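Local coordinates for transcriptional regulatory protein (Chlamydia trachomatis, PDB 3Q7R) that probably acts as a global activator of transcription, binding a cis-acting element in its own promoter and so likely promoting its own expression, at residues A[25-28]-A[29-32]; A[31-34]-A[35-38]; A[89-93]-A[94-98]. All coordinates share one frame; numbering follows the deposited sequence.

Contact 1. Residues A[25-28]-A[29-32]; sequences FFQT and KELL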
loop_
_atom_site.group_PDB
_atom_site.type_symbol
_atom_site.label_atom_id
_atom_site.label_comp_id
_atom_site.label_asym_id
_atom_site.label_seq_id
_atom_site.Cartn_x
_atom_site.Cartn_y
_atom_site.Cartn_z
ATOM N N PHE A 25 -9.058 14.539 -7.602
ATOM C CA PHE A 25 -8.809 14.115 -8.959
ATOM C C PHE A 25 -8.073 15.164 -9.792
ATOM O O PHE A 25 -7.005 14.859 -10.384
ATOM C CB PHE A 25 -10.116 13.780 -9.666
ATOM C CG PHE A 25 -9.936 13.464 -11.129
ATOM C CD1 PHE A 25 -9.213 12.336 -11.539
ATOM C CD2 PHE A 25 -10.472 14.316 -12.103
ATOM C CE1 PHE A 25 -9.076 12.053 -12.895
ATOM C CE2 PHE A 25 -10.322 14.042 -13.450
ATOM C CZ PHE A 25 -9.612 12.902 -13.857
ATOM N N PHE A 26 -8.648 16.368 -9.878
ATOM C CA PHE A 26 -8.072 17.394 -10.763
ATOM C C PHE A 26 -6.669 17.787 -10.245
ATOM O O PHE A 26 -5.743 17.937 -11.043
ATOM C CB PHE A 26 -9.019 18.600 -10.884
ATOM C CG PHE A 26 -10.234 18.322 -11.722
ATOM C CD1 PHE A 26 -10.089 17.872 -13.033
ATOM C CD2 PHE A 26 -11.505 18.467 -11.196
ATOM C CE1 PHE A 26 -11.202 17.582 -13.811
ATOM C CE2 PHE A 26 -12.630 18.182 -11.980
ATOM C CZ PHE A 26 -12.471 17.736 -13.268
ATOM N N GLN A 27 -6.500 17.874 -8.924
ATOM C CA GLN A 27 -5.221 18.290 -8.366
ATOM C C GLN A 27 -4.155 17.214 -8.524
ATOM O O GLN A 27 -2.980 17.537 -8.772
ATOM C CB GLN A 27 -5.370 18.698 -6.906
ATOM C CG GLN A 27 -6.188 19.986 -6.833
ATOM C CD GLN A 27 -6.403 20.463 -5.435
ATOM O OE1 GLN A 27 -5.552 20.276 -4.574
ATOM N NE2 GLN A 27 -7.546 21.096 -5.194
ATOM N N THR A 28 -4.554 15.941 -8.392
ATOM C CA THR A 28 -3.604 14.868 -8.580
ATOM C C THR A 28 -3.212 14.772 -10.044
ATOM O O THR A 28 -2.056 14.594 -10.365
ATOM C CB THR A 28 -4.180 13.529 -8.089
ATOM O OG1 THR A 28 -4.457 13.625 -6.690
ATOM C CG2 THR A 28 -3.142 12.417 -8.305
ATOM N N LYS A 29 -4.180 14.882 -10.936
ATOM C CA LYS A 29 -3.908 14.740 -12.365
ATOM C C LYS A 29 -2.867 15.781 -12.815
ATOM O O LYS A 29 -1.929 15.457 -13.580
ATOM C CB LYS A 29 -5.235 14.841 -13.110
ATOM C CG LYS A 29 -5.205 14.892 -14.605
ATOM C CD LYS A 29 -6.677 14.982 -15.054
ATOM C CE LYS A 29 -6.828 14.655 -16.519
ATOM N NZ LYS A 29 -6.373 15.772 -17.347
ATOM N N GLU A 30 -2.976 17.022 -12.327
ATOM C CA GLU A 30 -2.035 18.062 -12.724
ATOM C C GLU A 30 -0.616 17.838 -12.206
ATOM O O GLU A 30 0.324 18.425 -12.722
ATOM C CB GLU A 30 -2.561 19.445 -12.341
ATOM C CG GLU A 30 -2.864 19.693 -10.881
ATOM C CD GLU A 30 -3.576 21.026 -10.669
ATOM O OE1 GLU A 30 -4.100 21.571 -11.670
ATOM O OE2 GLU A 30 -3.616 21.529 -9.518
ATOM N N LEU A 31 -0.451 17.000 -11.187
ATOM C CA LEU A 31 0.891 16.689 -10.693
ATOM C C LEU A 31 1.553 15.543 -11.434
ATOM O O LEU A 31 2.768 15.352 -11.303
ATOM C CB LEU A 31 0.844 16.358 -9.197
ATOM C CG LEU A 31 0.336 17.498 -8.298
ATOM C CD1 LEU A 31 0.167 17.046 -6.856
ATOM C CD2 LEU A 31 1.295 18.705 -8.373
ATOM N N LEU A 32 0.760 14.762 -12.162
ATOM C CA LEU A 32 1.278 13.586 -12.874
ATOM C C LEU A 32 1.738 14.011 -14.261
ATOM O O LEU A 32 1.085 14.829 -14.899
ATOM C CB LEU A 32 0.214 12.487 -12.983
ATOM C CG LEU A 32 -0.043 11.711 -11.675
ATOM C CD1 LEU A 32 -1.271 10.846 -11.764
ATOM C CD2 LEU A 32 1.179 10.873 -11.320
#
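Phe25 and Lys29 run side by side on the last turns of helix 22-31, the helical connection of the beta-alpha-beta unit between strands 13-18 and 37-42 in this CheY-like receiver domain. The apolar part is slight. Phe25 CZ touches Lys29 CD at 3.8 Å, the methylene lying obliquely to the ring. Both side chains leave with CG anti to the backbone N (chi1 174° for Phe25), which sends them off in the same direction; the ring itself packs on Cys39 and Ile41, while the lysine chain turns at chi4 and carries NZ away. Further along, the Thr28 CG2 methyl comes within 4.2 Å of Leu32 CD1, on the side facing helix 105-118, where Leu108 touches Thr28 and Lys109 touches Leu32.

The backbone bonds change spacing along this stretch. Lys29 N to Phe25 O (2.9 Å) and Glu30 N to Phe26 O (3.2 Å) are regular i to i+4 bonds. Thr28 O then takes Leu31 N at 3.0 Å, one residue short of that spacing, together with a weak bond from Leu32 N. Thr28 OG1 turns back up the helix to bond Leu24 O.

On the exposed side Gln27 and Glu30 extend next to each other, amide and carboxylate planes 33° apart. Glu30 CG sits between its backbone N and carbonyl carbon (chi1 58°), folded in over the backbone, which brings it close to Gln27 O, at 3.0 Å.

Contact 2. Residues A[31-34]-A[35-38]; sequences LLNP and EEYR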
loop_
_atom_site.group_PDB
_atom_site.type_symbol
_atom_site.label_atom_id
_atom_site.label_comp_id
_atom_site.label_asym_id
_atom_site.label_seq_id
_atom_site.Cartn_x
_atom_site.Cartn_y
_atom_site.Cartn_z
ATOM N N LEU A 31 -0.451 17.000 -11.187
ATOM C CA LEU A 31 0.891 16.689 -10.693
ATOM C C LEU A 31 1.553 15.543 -11.434
ATOM O O LEU A 31 2.768 15.352 -11.303
ATOM C CB LEU A 31 0.844 16.358 -9.197
ATOM C CG LEU A 31 0.336 17.498 -8.298
ATOM C CD1 LEU A 31 0.167 17.046 -6.856
ATOM C CD2 LEU A 31 1.295 18.705 -8.373
ATOM N N LEU A 32 0.760 14.762 -12.162
ATOM C CA LEU A 32 1.278 13.586 -12.874
ATOM C C LEU A 32 1.738 14.011 -14.261
ATOM O O LEU A 32 1.085 14.829 -14.899
ATOM C CB LEU A 32 0.214 12.487 -12.983
ATOM C CG LEU A 32 -0.043 11.711 -11.675
ATOM C CD1 LEU A 32 -1.271 10.846 -11.764
ATOM C CD2 LEU A 32 1.179 10.873 -11.320
ATOM N N ASN A 33 2.870 13.484 -14.714
ATOM C CA ASN A 33 3.376 13.803 -16.065
ATOM C C ASN A 33 2.498 13.055 -17.055
ATOM O O ASN A 33 2.421 11.823 -16.976
ATOM C CB ASN A 33 4.823 13.350 -16.204
ATOM C CG ASN A 33 5.340 13.485 -17.622
ATOM O OD1 ASN A 33 4.626 13.936 -18.512
ATOM N ND2 ASN A 33 6.582 13.077 -17.841
ATOM N N PRO A 34 1.792 13.780 -17.946
ATOM C CA PRO A 34 0.789 13.119 -18.789
ATOM C C PRO A 34 1.422 12.197 -19.833
ATOM O O PRO A 34 0.730 11.365 -20.401
ATOM C CB PRO A 34 0.042 14.285 -19.444
ATOM C CG PRO A 34 1.029 15.406 -19.453
ATOM C CD PRO A 34 1.849 15.234 -18.188
ATOM N N GLU A 35 2.719 12.333 -20.066
ATOM C CA GLU A 35 3.409 11.407 -20.958
ATOM C C GLU A 35 3.520 10.017 -20.321
ATOM O O GLU A 35 3.641 9.006 -21.021
ATOM C CB GLU A 35 4.793 11.947 -21.317
ATOM C CG GLU A 35 4.744 13.238 -22.113
ATOM C CD GLU A 35 6.114 13.763 -22.488
ATOM O OE1 GLU A 35 7.135 13.192 -22.043
ATOM O OE2 GLU A 35 6.153 14.765 -23.234
ATOM N N GLU A 36 3.463 9.972 -18.989
ATOM C CA GLU A 36 3.622 8.719 -18.254
ATOM C C GLU A 36 2.298 8.176 -17.671
ATOM O O GLU A 36 2.160 6.977 -17.487
ATOM C CB GLU A 36 4.627 8.935 -17.115
ATOM C CG GLU A 36 6.032 9.289 -17.618
ATOM C CD GLU A 36 7.009 9.695 -16.522
ATOM O OE1 GLU A 36 6.622 9.772 -15.342
ATOM O OE2 GLU A 36 8.185 9.944 -16.860
ATOM N N TYR A 37 1.382 9.082 -17.316
ATOM C CA TYR A 37 0.097 8.712 -16.653
ATOM C C TYR A 37 -1.063 9.523 -17.201
ATOM O O TYR A 37 -0.998 10.746 -17.208
ATOM C CB TYR A 37 0.150 8.980 -15.146
ATOM C CG TYR A 37 1.389 8.437 -14.477
ATOM C CD1 TYR A 37 1.462 7.118 -14.079
ATOM C CD2 TYR A 37 2.491 9.260 -14.264
ATOM C CE1 TYR A 37 2.638 6.613 -13.479
ATOM C CE2 TYR A 37 3.636 8.785 -13.663
ATOM C CZ TYR A 37 3.707 7.463 -13.275
ATOM O OH TYR A 37 4.867 7.010 -12.682
ATOM N N ARG A 38 -2.115 8.835 -17.641
ATOM C CA ARG A 38 -3.372 9.451 -18.115
ATOM C C ARG A 38 -4.407 9.087 -17.067
ATOM O O ARG A 38 -4.601 7.909 -16.795
ATOM C CB ARG A 38 -3.765 8.827 -19.451
ATOM C CG ARG A 38 -5.027 9.308 -20.124
ATOM C CD ARG A 38 -5.112 8.777 -21.588
ATOM N NE ARG A 38 -4.015 9.304 -22.440
ATOM C CZ ARG A 38 -3.841 9.052 -23.758
ATOM N NH1 ARG A 38 -4.698 8.253 -24.420
ATOM N NH2 ARG A 38 -2.796 9.587 -24.432
HETATM O O HOH W 1 -2.019 11.545 -20.877
#
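Leu32 and Tyr37 make the tight side of this turn. The two side chains cross at about a right angle, and the Leu32 CD2 methyl reaches Tyr37 CD2 at 3.6 Å, lying obliquely to the ring. Helix 105-118 flanks the pair, Ser113 touching both side chains.

The backbone beside them is closely bonded too. Asn33 O accepts two N-H groups: Tyr37 N, 3.0 Å away and nearly along the C=O axis, and Glu36 N at 2.9 Å, well above the carbonyl plane. Asn33 also uses its side chain. With CG anti to the backbone N (chi1 173°), OD1 comes round to accept Glu35 N at 2.9 Å, closing an Asx turn over Pro34. This loop takes the chain from helix 22-31 into strand 37-42, an outermost strand of the parallel sheet, where Arg38 pairs with Lys13 and Val15. Pro34 CA also makes a 3.4 Å CA-H...O contact with Tyr37 O, where the loop passes the start of that strand.

Toward solvent the packing thins. Glu36 reaches back past the Asn33 amide, its OE2 staying 3.7 Å from ND2, and the exposed Glu35 extends beyond CG. A water donates to Pro34 O at 2.8 Å and weakly accepts from Arg38 NE, at the edge of the guanidinium.

Contact 3. Residues A[89-93]-A[94-98]; sequences VDLLD and RGFWY
The rings of Trp97 and Tyr98 both receive Leu92 at an edge, near the ring plane: Leu92 CD2 lies 3.6 Å from Trp97 CE3, and Leu92 CG lies 3.6 Å from Tyr98 CE2. Leu92 runs alongside the indole but crosses the phenol at about a right angle. The Tyr98 ring is brought back toward the helix by chi1 56°, with CG between its backbone N and carbonyl carbon, and Leu91 CD1 also meets it, obliquely, at CD2 (3.9 Å). Over one face of the Arg94 guanidinium, offset toward the rim, stands Phe96 CD2. At the guanidinium edge is Asp90 OD2, which accepts from Arg94 NH1 in a 3.0 Å salt bridge one helical turn apart; carboxylate and guanidinium planes are 38° apart.

Helix 85-93 ends here in a Schellman motif. Phe96 N bonds Leu91 O at 2.9 Å, and Gly95 N bonds Leu92 O at 3.0 Å, while Gly95 takes a positive phi of 97°, the backbone turn that lets both bonds reach back into the last helical turn. The turn delivers the chain into strand 97-100, completing the beta-alpha-beta unit that starts at strand 75-80, on which Phe96 and Trp97 pack.

Trp97 also meets Trp97 and Phe115 of the second subunit edge-to-face, and Asp93 OD1 bonds Ser110 OG there. With Asp90 OD2 on NH1 and Ile65 O on NH2, the buried Arg94 guanidinium is held through both terminal nitrogens, so its charge is probably partly balanced and its rotation restricted.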
loop_
_atom_site.group_PDB
_atom_site.type_symbol
_atom_site.label_atom_id
_atom_site.label_comp_id
_atom_site.label_asym_id
_atom_site.label_seq_id
_atom_site.Cartn_x
_atom_site.Cartn_y
_atom_site.Cartn_z
ATOM N N VAL A 89 -7.705 -5.608 7.753
ATOM C CA VAL A 89 -7.357 -7.025 7.503
ATOM C C VAL A 89 -8.174 -7.591 6.333
ATOM O O VAL A 89 -7.620 -8.300 5.439
ATOM C CB VAL A 89 -7.619 -7.879 8.777
ATOM C CG1 VAL A 89 -7.561 -9.384 8.439
ATOM C CG2 VAL A 89 -6.615 -7.499 9.899
ATOM N N ASP A 90 -9.468 -7.276 6.289
ATOM C CA ASP A 90 -10.326 -7.776 5.190
ATOM C C ASP A 90 -9.845 -7.293 3.801
ATOM O O ASP A 90 -9.766 -8.106 2.849
ATOM C CB ASP A 90 -11.789 -7.357 5.441
ATOM C CG ASP A 90 -12.721 -7.787 4.332
ATOM O OD1 ASP A 90 -12.988 -8.997 4.225
ATOM O OD2 ASP A 90 -13.187 -6.894 3.598
ATOM N N LEU A 91 -9.428 -6.011 3.726
ATOM C CA LEU A 91 -8.914 -5.488 2.442
ATOM C C LEU A 91 -7.669 -6.243 2.026
ATOM O O LEU A 91 -7.555 -6.704 0.867
ATOM C CB LEU A 91 -8.551 -4.000 2.508
ATOM C CG LEU A 91 -9.768 -3.069 2.410
ATOM C CD1 LEU A 91 -9.311 -1.635 2.753
ATOM C CD2 LEU A 91 -10.462 -3.103 0.996
ATOM N N LEU A 92 -6.746 -6.409 2.962
ATOM C CA LEU A 92 -5.467 -7.032 2.619
ATOM C C LEU A 92 -5.695 -8.501 2.197
ATOM O O LEU A 92 -5.090 -9.010 1.238
ATOM C CB LEU A 92 -4.528 -6.962 3.808
ATOM C CG LEU A 92 -4.112 -5.516 4.181
ATOM C CD1 LEU A 92 -3.497 -5.524 5.620
ATOM C CD2 LEU A 92 -3.095 -4.913 3.155
ATOM N N ASP A 93 -6.574 -9.168 2.932
ATOM C CA ASP A 93 -6.830 -10.582 2.649
ATOM C C ASP A 93 -7.558 -10.760 1.312
ATOM O O ASP A 93 -7.428 -11.826 0.676
ATOM C CB ASP A 93 -7.676 -11.215 3.764
ATOM C CG ASP A 93 -6.876 -11.478 5.056
ATOM O OD1 ASP A 93 -5.653 -11.288 5.058
ATOM O OD2 ASP A 93 -7.535 -11.912 6.048
ATOM N N ARG A 94 -8.304 -9.746 0.882
ATOM C CA ARG A 94 -8.969 -9.766 -0.408
ATOM C C ARG A 94 -8.047 -9.334 -1.558
ATOM O O ARG A 94 -8.486 -9.321 -2.698
ATOM C CB ARG A 94 -10.231 -8.862 -0.384
ATOM C CG ARG A 94 -11.392 -9.487 0.443
ATOM C CD ARG A 94 -12.385 -8.362 0.918
ATOM N NE ARG A 94 -12.958 -7.715 -0.219
ATOM C CZ ARG A 94 -13.517 -6.515 -0.244
ATOM N NH1 ARG A 94 -13.594 -5.679 0.835
ATOM N NH2 ARG A 94 -14.005 -6.108 -1.390
ATOM N N GLY A 95 -6.801 -8.963 -1.249
ATOM C CA GLY A 95 -5.830 -8.584 -2.269
ATOM C C GLY A 95 -5.655 -7.122 -2.532
ATOM O O GLY A 95 -4.943 -6.744 -3.483
ATOM N N PHE A 96 -6.212 -6.278 -1.665
ATOM C CA PHE A 96 -6.134 -4.832 -1.899
ATOM C C PHE A 96 -5.187 -4.134 -0.902
ATOM O O PHE A 96 -5.448 -4.128 0.314
ATOM C CB PHE A 96 -7.512 -4.213 -1.672
ATOM C CG PHE A 96 -8.567 -4.762 -2.600
ATOM C CD1 PHE A 96 -8.561 -4.422 -3.942
ATOM C CD2 PHE A 96 -9.585 -5.592 -2.118
ATOM C CE1 PHE A 96 -9.571 -4.929 -4.805
ATOM C CE2 PHE A 96 -10.577 -6.077 -2.989
ATOM C CZ PHE A 96 -10.531 -5.753 -4.346
ATOM N N TRP A 97 -4.188 -3.459 -1.454
ATOM C CA TRP A 97 -3.426 -2.511 -0.684
ATOM C C TRP A 97 -4.246 -1.204 -0.563
ATOM O O TRP A 97 -5.189 -0.978 -1.342
ATOM C CB TRP A 97 -2.039 -2.259 -1.364
ATOM C CG TRP A 97 -1.119 -1.344 -0.594
ATOM C CD1 TRP A 97 -0.524 -0.187 -1.045
ATOM C CD2 TRP A 97 -0.678 -1.506 0.753
ATOM N NE1 TRP A 97 0.252 0.389 -0.043
ATOM C CE2 TRP A 97 0.189 -0.398 1.066
ATOM C CE3 TRP A 97 -0.922 -2.463 1.724
ATOM C CZ2 TRP A 97 0.775 -0.228 2.311
ATOM C CZ3 TRP A 97 -0.307 -2.294 3.001
ATOM C CH2 TRP A 97 0.520 -1.173 3.266
ATOM N N TYR A 98 -3.879 -0.340 0.390
ATOM C CA TYR A 98 -4.738 0.834 0.651
ATOM C C TYR A 98 -3.927 1.969 1.251
ATOM O O TYR A 98 -2.807 1.738 1.744
ATOM C CB TYR A 98 -5.919 0.516 1.639
ATOM C CG TYR A 98 -5.445 -0.052 2.959
ATOM C CD1 TYR A 98 -5.002 0.768 3.964
ATOM C CD2 TYR A 98 -5.436 -1.441 3.164
ATOM C CE1 TYR A 98 -4.559 0.224 5.189
ATOM C CE2 TYR A 98 -4.990 -1.999 4.354
ATOM C CZ TYR A 98 -4.526 -1.172 5.333
ATOM O OH TYR A 98 -4.055 -1.697 6.552
#

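Overall arrangement
Contacts 1 and 2 follow directly on one another: they share Leu31 and Leu32, their centres are 9 Å apart, and together they carry the chain from helix 22-31 into strand 37-42. Contact 3 lies on the opposite side of the chain's centre, about 26 Å from contact 1 between centres, where helix 85-93 turns into strand 97-100. Contacts 2 and 3 thus reach the two outermost strands of the same sheet. Contact 1 is partly buried and mainly helical backbone, contact 2 is a surface turn built on asparagine, and contact 3 is buried, richer in aromatics, and includes a salt bridge. Of the three, contact 3 alone touches the second subunit.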